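Local coordinates for putative modification methylase (Thermus thermophilus, PDB 2ZIG) that probably transfers methyl groups from S-adenosyl-L-methionine to DNA, perhaps to the N4 amino group of cytosine, as a modification methylase of a restriction system, at the interface of chains A and B. Residues are numbered along the deposited sequence; one frame, centred on the assembly and turned at random. Chains: chain A/B, Putative modification methylase.

Contact 1: the interface of chains A and B. Residues chain A 200-203; chain B 163-164, 166.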
# COMPACT_ATOMS: atom_id res chain seq x y z
N PHE A 200 -0.15 11.92 -16.54
CA PHE A 200 -0.85 11.98 -15.26
C PHE A 200 -1.56 10.72 -14.82
O PHE A 200 -1.33 10.21 -13.72
CB PHE A 200 -1.86 13.12 -15.26
CG PHE A 200 -1.26 14.46 -15.46
CD1 PHE A 200 0.13 14.62 -15.49
CD2 PHE A 200 -2.07 15.58 -15.60
CE1 PHE A 200 0.69 15.88 -15.66
CE2 PHE A 200 -1.52 16.84 -15.77
CZ PHE A 200 -0.13 16.99 -15.80
N PHE A 201 -2.45 10.22 -15.68
CA PHE A 201 -3.21 9.03 -15.36
C PHE A 201 -2.42 7.73 -15.51
O PHE A 201 -2.61 6.96 -16.45
CB PHE A 201 -4.50 8.98 -16.19
CG PHE A 201 -5.46 10.09 -15.87
CD1 PHE A 201 -5.34 11.34 -16.45
CD2 PHE A 201 -6.49 9.88 -14.95
CE1 PHE A 201 -6.22 12.38 -16.13
CE2 PHE A 201 -7.38 10.91 -14.62
CZ PHE A 201 -7.24 12.17 -15.21
N ARG A 202 -1.50 7.51 -14.58
CA ARG A 202 -0.69 6.30 -14.55
C ARG A 202 -0.50 6.01 -13.06
O ARG A 202 -0.50 6.93 -12.24
CB ARG A 202 0.65 6.53 -15.24
CG ARG A 202 1.46 7.69 -14.71
CD ARG A 202 2.80 7.83 -15.44
NE ARG A 202 2.62 7.97 -16.88
CZ ARG A 202 2.90 7.03 -17.77
NH1 ARG A 202 2.70 7.27 -19.07
NH2 ARG A 202 3.39 5.86 -17.39
N GLN A 203 -0.33 4.74 -12.71
CA GLN A 203 -0.21 4.39 -11.31
C GLN A 203 1.08 4.80 -10.58
O GLN A 203 1.09 4.91 -9.35
CB GLN A 203 -0.49 2.90 -11.13
CG GLN A 203 -0.67 2.51 -9.68
CD GLN A 203 -1.57 1.31 -9.49
OE1 GLN A 203 -1.64 0.42 -10.33
NE2 GLN A 203 -2.27 1.27 -8.35
N ILE B 163 -7.64 5.08 -13.44
CA ILE B 163 -6.27 4.66 -13.68
C ILE B 163 -6.17 3.14 -13.58
O ILE B 163 -6.51 2.54 -12.55
CB ILE B 163 -5.30 5.30 -12.67
CG1 ILE B 163 -5.23 6.81 -12.91
CG2 ILE B 163 -3.91 4.69 -12.85
CD1 ILE B 163 -4.42 7.57 -11.89
N LYS B 164 -5.72 2.52 -14.66
CA LYS B 164 -5.61 1.07 -14.73
C LYS B 164 -4.54 0.50 -13.80
O LYS B 164 -3.45 1.04 -13.68
CB LYS B 164 -5.33 0.66 -16.17
CG LYS B 164 -5.40 -0.84 -16.42
CD LYS B 164 -5.21 -1.14 -17.91
CE LYS B 164 -3.87 -0.59 -18.43
NZ LYS B 164 -3.73 -0.71 -19.91
N GLU B 166 -1.52 -1.21 -12.37
CA GLU B 166 -0.22 -1.60 -12.89
C GLU B 166 0.63 -2.27 -11.82
O GLU B 166 1.72 -2.75 -12.11
CB GLU B 166 0.55 -0.38 -13.39
CG GLU B 166 -0.12 0.38 -14.49
CD GLU B 166 0.53 1.72 -14.72
OE1 GLU B 166 1.77 1.81 -14.58
OE2 GLU B 166 -0.19 2.69 -15.04
O HOH W 1 3.27 4.36 -14.47
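A:Gln203 and B:Glu166 hold each other by two polar links that pair side chain with backbone in both directions, in a loop-to-loop patch of the two-fold interface that probably sets how the two segments align. The side-chain amide oxygen OE1 of A:Gln203 accepts from the backbone N of B:Glu166 at 2.6 Å, the donor lying nearly along the C=O axis. In return the carboxylate oxygen OE2 of B:Glu166 accepts from the backbone N of A:Gln203 at 3.1 Å, a nearly straight bond that reaches the oxygen from above the carboxylate plane. A:Gln203 suits this place because CG stands anti to its backbone N (chi1 -168°) and the extended chain carries the amide past B:Glu166, leaving its own N-H to the carboxylate.

Beside this polar pair lies an apolar contact, B:Ile163 against the A:Phe201 to A:Gln203 backbone and the A:Phe201 ring. CG1 meets both CA and ring atom CD2 of A:Phe201 at 3.9 Å, while CG2 comes to 3.6 Å from N of A:Gln203. The two side chains cross at about a right angle. A beta-branched residue fits, since its arms can cover successive loop residues.

The third link runs through water. NH2 of A:Arg202 is 5.2 Å from OE1 of B:Glu166, so charge attraction may act without direct contact. Water 1 fills the step, 3.3 Å from NH2 of A:Arg202 and 3.0 Å from OE1 of B:Glu166.

Contact 2: the interface of chains A and B. Residues chain A 161, 163; chain B 134, 197, 200-202, 231-232.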
# COMPACT_ATOMS: atom_id res chain seq x y z
N ALA A 161 18.64 -7.15 4.84
CA ALA A 161 18.87 -5.70 4.77
C ALA A 161 17.55 -4.92 4.72
O ALA A 161 16.53 -5.41 4.23
CB ALA A 161 19.73 -5.37 3.56
N ILE A 163 15.17 -1.99 3.36
CA ILE A 163 14.98 -1.22 2.15
C ILE A 163 14.49 0.18 2.54
O ILE A 163 13.44 0.33 3.17
CB ILE A 163 13.97 -1.93 1.21
CG1 ILE A 163 14.55 -3.28 0.79
CG2 ILE A 163 13.68 -1.07 -0.02
CD1 ILE A 163 13.65 -4.12 -0.10
N ILE B 134 7.37 -3.75 -0.94
CA ILE B 134 8.07 -3.50 -2.19
C ILE B 134 6.93 -3.44 -3.22
O ILE B 134 5.98 -4.23 -3.16
CB ILE B 134 9.04 -4.65 -2.55
CG1 ILE B 134 10.30 -4.55 -1.67
CG2 ILE B 134 9.42 -4.57 -4.03
CD1 ILE B 134 11.28 -5.72 -1.84
N PHE B 197 22.35 -7.16 -5.19
CA PHE B 197 21.92 -6.49 -3.97
C PHE B 197 21.23 -5.16 -4.26
O PHE B 197 20.12 -4.91 -3.79
CB PHE B 197 23.12 -6.23 -3.06
CG PHE B 197 22.75 -5.67 -1.72
CD1 PHE B 197 22.48 -6.53 -0.65
CD2 PHE B 197 22.65 -4.31 -1.53
CE1 PHE B 197 22.10 -6.02 0.59
CE2 PHE B 197 22.28 -3.78 -0.29
CZ PHE B 197 22.00 -4.64 0.77
N PHE B 200 17.96 -5.77 -6.17
CA PHE B 200 16.90 -6.36 -5.35
C PHE B 200 16.40 -5.49 -4.21
O PHE B 200 15.19 -5.32 -4.03
CB PHE B 200 17.36 -7.68 -4.73
CG PHE B 200 17.79 -8.72 -5.72
CD1 PHE B 200 17.50 -8.58 -7.07
CD2 PHE B 200 18.44 -9.86 -5.28
CE1 PHE B 200 17.86 -9.57 -7.97
CE2 PHE B 200 18.80 -10.86 -6.18
CZ PHE B 200 18.51 -10.72 -7.52
N PHE B 201 17.33 -4.95 -3.42
CA PHE B 201 16.94 -4.13 -2.28
C PHE B 201 16.60 -2.68 -2.63
O PHE B 201 17.36 -1.76 -2.35
CB PHE B 201 18.02 -4.17 -1.20
CG PHE B 201 18.11 -5.49 -0.48
CD1 PHE B 201 18.88 -6.53 -0.99
CD2 PHE B 201 17.35 -5.71 0.67
CE1 PHE B 201 18.89 -7.78 -0.36
CE2 PHE B 201 17.36 -6.96 1.31
CZ PHE B 201 18.13 -7.99 0.79
N ARG B 202 15.44 -2.51 -3.26
CA ARG B 202 14.93 -1.20 -3.63
C ARG B 202 13.43 -1.34 -3.43
O ARG B 202 12.92 -2.45 -3.36
CB ARG B 202 15.27 -0.86 -5.08
CG ARG B 202 14.80 -1.88 -6.09
CD ARG B 202 15.08 -1.35 -7.49
NE ARG B 202 16.50 -1.20 -7.75
CZ ARG B 202 17.04 -0.14 -8.35
NH1 ARG B 202 18.36 -0.09 -8.55
NH2 ARG B 202 16.28 0.88 -8.72
N MET B 231 16.81 -12.88 -0.86
CA MET B 231 16.89 -11.70 -0.01
C MET B 231 16.52 -11.91 1.44
O MET B 231 17.04 -11.23 2.32
CB MET B 231 15.97 -10.59 -0.55
CG MET B 231 16.30 -10.04 -1.91
SD MET B 231 14.89 -9.06 -2.47
CE MET B 231 14.96 -7.62 -1.31
N PHE B 232 15.62 -12.85 1.72
CA PHE B 232 15.18 -13.01 3.08
C PHE B 232 15.26 -14.38 3.71
O PHE B 232 14.42 -14.73 4.53
CB PHE B 232 13.77 -12.44 3.20
CG PHE B 232 13.67 -11.00 2.79
CD1 PHE B 232 14.30 -10.00 3.55
CD2 PHE B 232 13.00 -10.63 1.62
CE1 PHE B 232 14.26 -8.66 3.14
CE2 PHE B 232 12.96 -9.30 1.21
CZ PHE B 232 13.60 -8.31 1.98
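This is a hydrophobic patch of the interface between two copies of one protein, where A:Ala161 and A:Ile163 of a loop of chain A pack on aromatic and aliphatic groups of chain B and give the pair apolar surface to bury. A:Ile163 places each branch. Its chain is fully extended (chi2 178°) and crosses that of B:Ile134 at about a right angle, the two CD1 methyls meeting tightly at 3.4 Å. CG1 lies 3.7 Å from CD2 of B:Phe201, again a right-angled crossing, and CG2 rests on the backbone, 3.4 Å from C of B:Arg202.

CB of A:Ala161 lies over the rim of one B:Phe201 face, 3.6 Å from CE2, and beside B:Phe197, 3.7 Å from CZ; a residue this small lets the loop pass close to both. On the opposite face of B:Phe201, the thioether of B:Met231, bent at chi3 (69°), sets CE over the ring centre, whereas CD1 of B:Phe201 lies over the rim of the B:Phe197 face. A flexible, unbranched methionine suits this filling role between aromatic groups. For the protein, the site backs a shallow hydrophobic surface with aromatic and thioether groups, against which the partner's segment packs, and so probably supports dimer formation.

Contact 3: the interface of chains A and B. Residues chain A 157-158; chain B 187, 191.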
# COMPACT_ATOMS: atom_id res chain seq x y z
N TYR A 157 26.47 -7.32 2.07
CA TYR A 157 25.35 -7.51 1.14
C TYR A 157 24.70 -8.83 1.49
O TYR A 157 24.66 -9.75 0.68
CB TYR A 157 25.87 -7.54 -0.30
CG TYR A 157 26.61 -6.29 -0.69
CD1 TYR A 157 25.94 -5.08 -0.83
CD2 TYR A 157 27.99 -6.32 -0.91
CE1 TYR A 157 26.62 -3.91 -1.16
CE2 TYR A 157 28.68 -5.15 -1.25
CZ TYR A 157 27.99 -3.96 -1.37
OH TYR A 157 28.66 -2.80 -1.69
N GLU A 158 24.17 -8.91 2.70
CA GLU A 158 23.54 -10.13 3.18
C GLU A 158 22.03 -10.04 3.37
O GLU A 158 21.49 -8.97 3.64
CB GLU A 158 24.23 -10.56 4.48
CG GLU A 158 25.68 -10.98 4.26
CD GLU A 158 26.43 -11.27 5.55
OE1 GLU A 158 25.93 -12.06 6.37
OE2 GLU A 158 27.54 -10.71 5.72
N ARG B 187 26.32 -17.52 5.57
CA ARG B 187 26.51 -16.13 5.20
C ARG B 187 27.29 -16.08 3.88
O ARG B 187 26.91 -15.37 2.95
CB ARG B 187 27.29 -15.40 6.29
CG ARG B 187 26.58 -15.37 7.64
CD ARG B 187 27.45 -14.66 8.65
NE ARG B 187 27.87 -13.36 8.14
CZ ARG B 187 28.99 -12.73 8.50
NH1 ARG B 187 29.28 -11.55 7.97
NH2 ARG B 187 29.83 -13.30 9.36
N ARG B 191 25.49 -14.57 0.65
CA ARG B 191 25.86 -13.19 0.41
C ARG B 191 25.52 -12.87 -1.04
O ARG B 191 25.79 -13.66 -1.94
CB ARG B 191 27.36 -12.99 0.66
CG ARG B 191 27.85 -11.57 0.40
CD ARG B 191 29.31 -11.40 0.78
NE ARG B 191 29.53 -11.64 2.20
CZ ARG B 191 30.31 -12.59 2.70
NH1 ARG B 191 30.96 -13.42 1.89
NH2 ARG B 191 30.44 -12.73 4.01
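The carboxylate of A:Glu158 is gripped side-on by the guanidinium of B:Arg187, in a charged patch of the two-fold interface that ties a loop of one copy to a helix of the other. NE of the arginine donates to OE1 at 2.9 Å and NH1 donates to OE2 at 3.0 Å. Both bonds are nearly straight and lie close to the guanidinium plane; OE2 uses its syn lone pair, and OE1 is also met on the syn side, though tilted from the carboxylate plane. The two flat groups are nearly coplanar, 25° apart, so the paired bonds fix the rotation of the carboxylate. Arginine suits its place because NE and NH1 offer two parallel donors.

Next comes B:Arg191, a looser partner: its NH2 makes a salt bridge of 3.9 Å to OE2 of A:Glu158. The second positive charge would be expected to stabilise the ionised carboxylate.

Farther out, chain shape sets these groups in place. Glutamate suits its position by reach, the chain running extended (chi2 174°), whereas B:Arg187 bends at chi3 (52°), which brings NE round to OE1. The backbone O of A:Tyr157 lies 3.7 Å from CA of B:Arg191, bringing the two backbones close alongside the ion pair.

In the fold, A:Tyr157 and A:Glu158 belong to the loop between strands 129-137 and 167-174, B:Arg187 lies in helix 184-190, and B:Arg191 immediately follows that helix.

Contact 4: the interface of chains A and B. Residues chain A 120, 124, 130-131; chain B 112, 114, 116-117.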
# COMPACT_ATOMS: atom_id res chain seq x y z
N GLN A 120 -6.67 3.88 4.50
CA GLN A 120 -7.57 3.27 3.52
C GLN A 120 -8.63 2.43 4.22
O GLN A 120 -9.83 2.56 3.93
CB GLN A 120 -6.80 2.38 2.55
CG GLN A 120 -5.91 3.12 1.56
CD GLN A 120 -5.37 2.20 0.48
OE1 GLN A 120 -5.96 2.05 -0.60
NE2 GLN A 120 -4.26 1.55 0.78
N ARG A 124 -12.89 3.22 4.54
CA ARG A 124 -13.92 2.31 4.06
C ARG A 124 -15.05 2.31 5.08
O ARG A 124 -16.23 2.36 4.73
CB ARG A 124 -13.37 0.89 3.89
CG ARG A 124 -14.43 -0.13 3.49
CD ARG A 124 -13.87 -1.17 2.52
NE ARG A 124 -12.65 -1.81 3.02
CZ ARG A 124 -12.59 -2.50 4.15
NH1 ARG A 124 -13.66 -2.64 4.91
NH2 ARG A 124 -11.44 -3.04 4.53
N ASN A 130 -13.06 2.91 -2.20
CA ASN A 130 -11.63 2.99 -2.41
C ASN A 130 -11.28 2.79 -3.87
O ASN A 130 -11.83 1.91 -4.53
CB ASN A 130 -10.92 1.96 -1.54
CG ASN A 130 -9.46 1.85 -1.86
OD1 ASN A 130 -9.06 1.10 -2.75
ND2 ASN A 130 -8.64 2.62 -1.15
N LEU A 131 -10.39 3.62 -4.39
CA LEU A 131 -9.95 3.49 -5.77
C LEU A 131 -8.45 3.19 -5.75
O LEU A 131 -7.83 3.20 -4.68
CB LEU A 131 -10.23 4.78 -6.55
CG LEU A 131 -11.71 5.17 -6.69
CD1 LEU A 131 -11.85 6.34 -7.65
CD2 LEU A 131 -12.52 3.99 -7.20
N VAL B 112 -12.26 -0.43 -5.70
CA VAL B 112 -11.27 -1.47 -5.52
C VAL B 112 -11.17 -1.85 -4.05
O VAL B 112 -11.08 -0.98 -3.19
CB VAL B 112 -9.88 -0.97 -5.97
CG1 VAL B 112 -8.89 -2.11 -5.99
CG2 VAL B 112 -9.99 -0.33 -7.34
N PRO B 114 -9.23 -2.68 -1.03
CA PRO B 114 -7.83 -2.47 -0.62
C PRO B 114 -7.25 -3.68 0.13
O PRO B 114 -6.80 -3.56 1.27
CB PRO B 114 -7.91 -1.23 0.27
CG PRO B 114 -9.23 -1.43 0.96
CD PRO B 114 -10.14 -1.90 -0.17
N HIS B 116 -4.43 -5.37 0.13
CA HIS B 116 -3.10 -5.26 0.73
C HIS B 116 -3.14 -4.45 2.04
O HIS B 116 -2.42 -4.77 2.99
CB HIS B 116 -2.11 -4.60 -0.24
CG HIS B 116 -2.11 -3.11 -0.19
ND1 HIS B 116 -3.06 -2.33 -0.82
CD2 HIS B 116 -1.29 -2.24 0.46
CE1 HIS B 116 -2.84 -1.06 -0.56
NE2 HIS B 116 -1.77 -0.97 0.21
N ALA B 117 -3.97 -3.42 2.07
CA ALA B 117 -4.07 -2.58 3.26
C ALA B 117 -4.77 -3.31 4.40
O ALA B 117 -4.37 -3.18 5.56
CB ALA B 117 -4.81 -1.29 2.92
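A:Asn130 turns its amide toward B:Val112 and B:Pro114 because its CG stands opposite the backbone N (chi1 172°), while A:Gln120 sends an extended chain from its helix past the B:Pro114 ring. B:His116 adopts the less usual setting with CG between N and the carbonyl carbon (chi1 86°), which brings CE1 of its imidazole to the A:Gln120 amide, the two planes 48° apart.

The backbone bond across the contact runs from N of B:Val112 to O of A:Asn130, at 2.6 Å. Within chain A, as modelled, ND2 of A:Asn130 donates to OE1 of A:Gln120 at 2.8 Å, linking the two amides over B:Pro114. The amide assignment is doubtful, however: OD1 of A:Asn130 lies 2.9 Å from O of B:Val112, two groups that can only accept. Exchanging N and O in both amides would give a donor here and keep the link, its direction reversed.

B:Pro114 fits as a compact wedge. Its CB lies 4.0 Å from CG of A:Asn130, and its CG is 4.0 Å from NE of A:Arg124, whose bent chain brings the guanidinium beside the ring. The A:Gln120 atom modelled as NE2, which would be the oxygen after the exchange, comes 3.3 Å from CE1 of B:His116 and 3.6 Å from the small CB methyl of B:Ala117.

The site joins the start of strand 129-137 and helix 115-125 of one copy to the segment entering the same helix of the other, and so probably fixes how the two subunits meet.

The four contacts sample one two-fold interface, with each patch repeated when the chains are exchanged. Measured between C-alpha centres, contacts 2 and 3 are neighbours at about 11 Å and contacts 1 and 4 lie about 16 Å apart, whereas contact 3 is about 36 Å from both contact 1 and contact 4. Contacts 1 and 2 share residues 163 and 200 to 202 with the chains swapped, so each overlaps the other's twin. The loop between strands 129-137 and 167-174 supplies contacts 1, 2 and 3; strand 129-137 joins contacts 2 and 4. This spread fits a dimer, though the structure alone does not show one in solution.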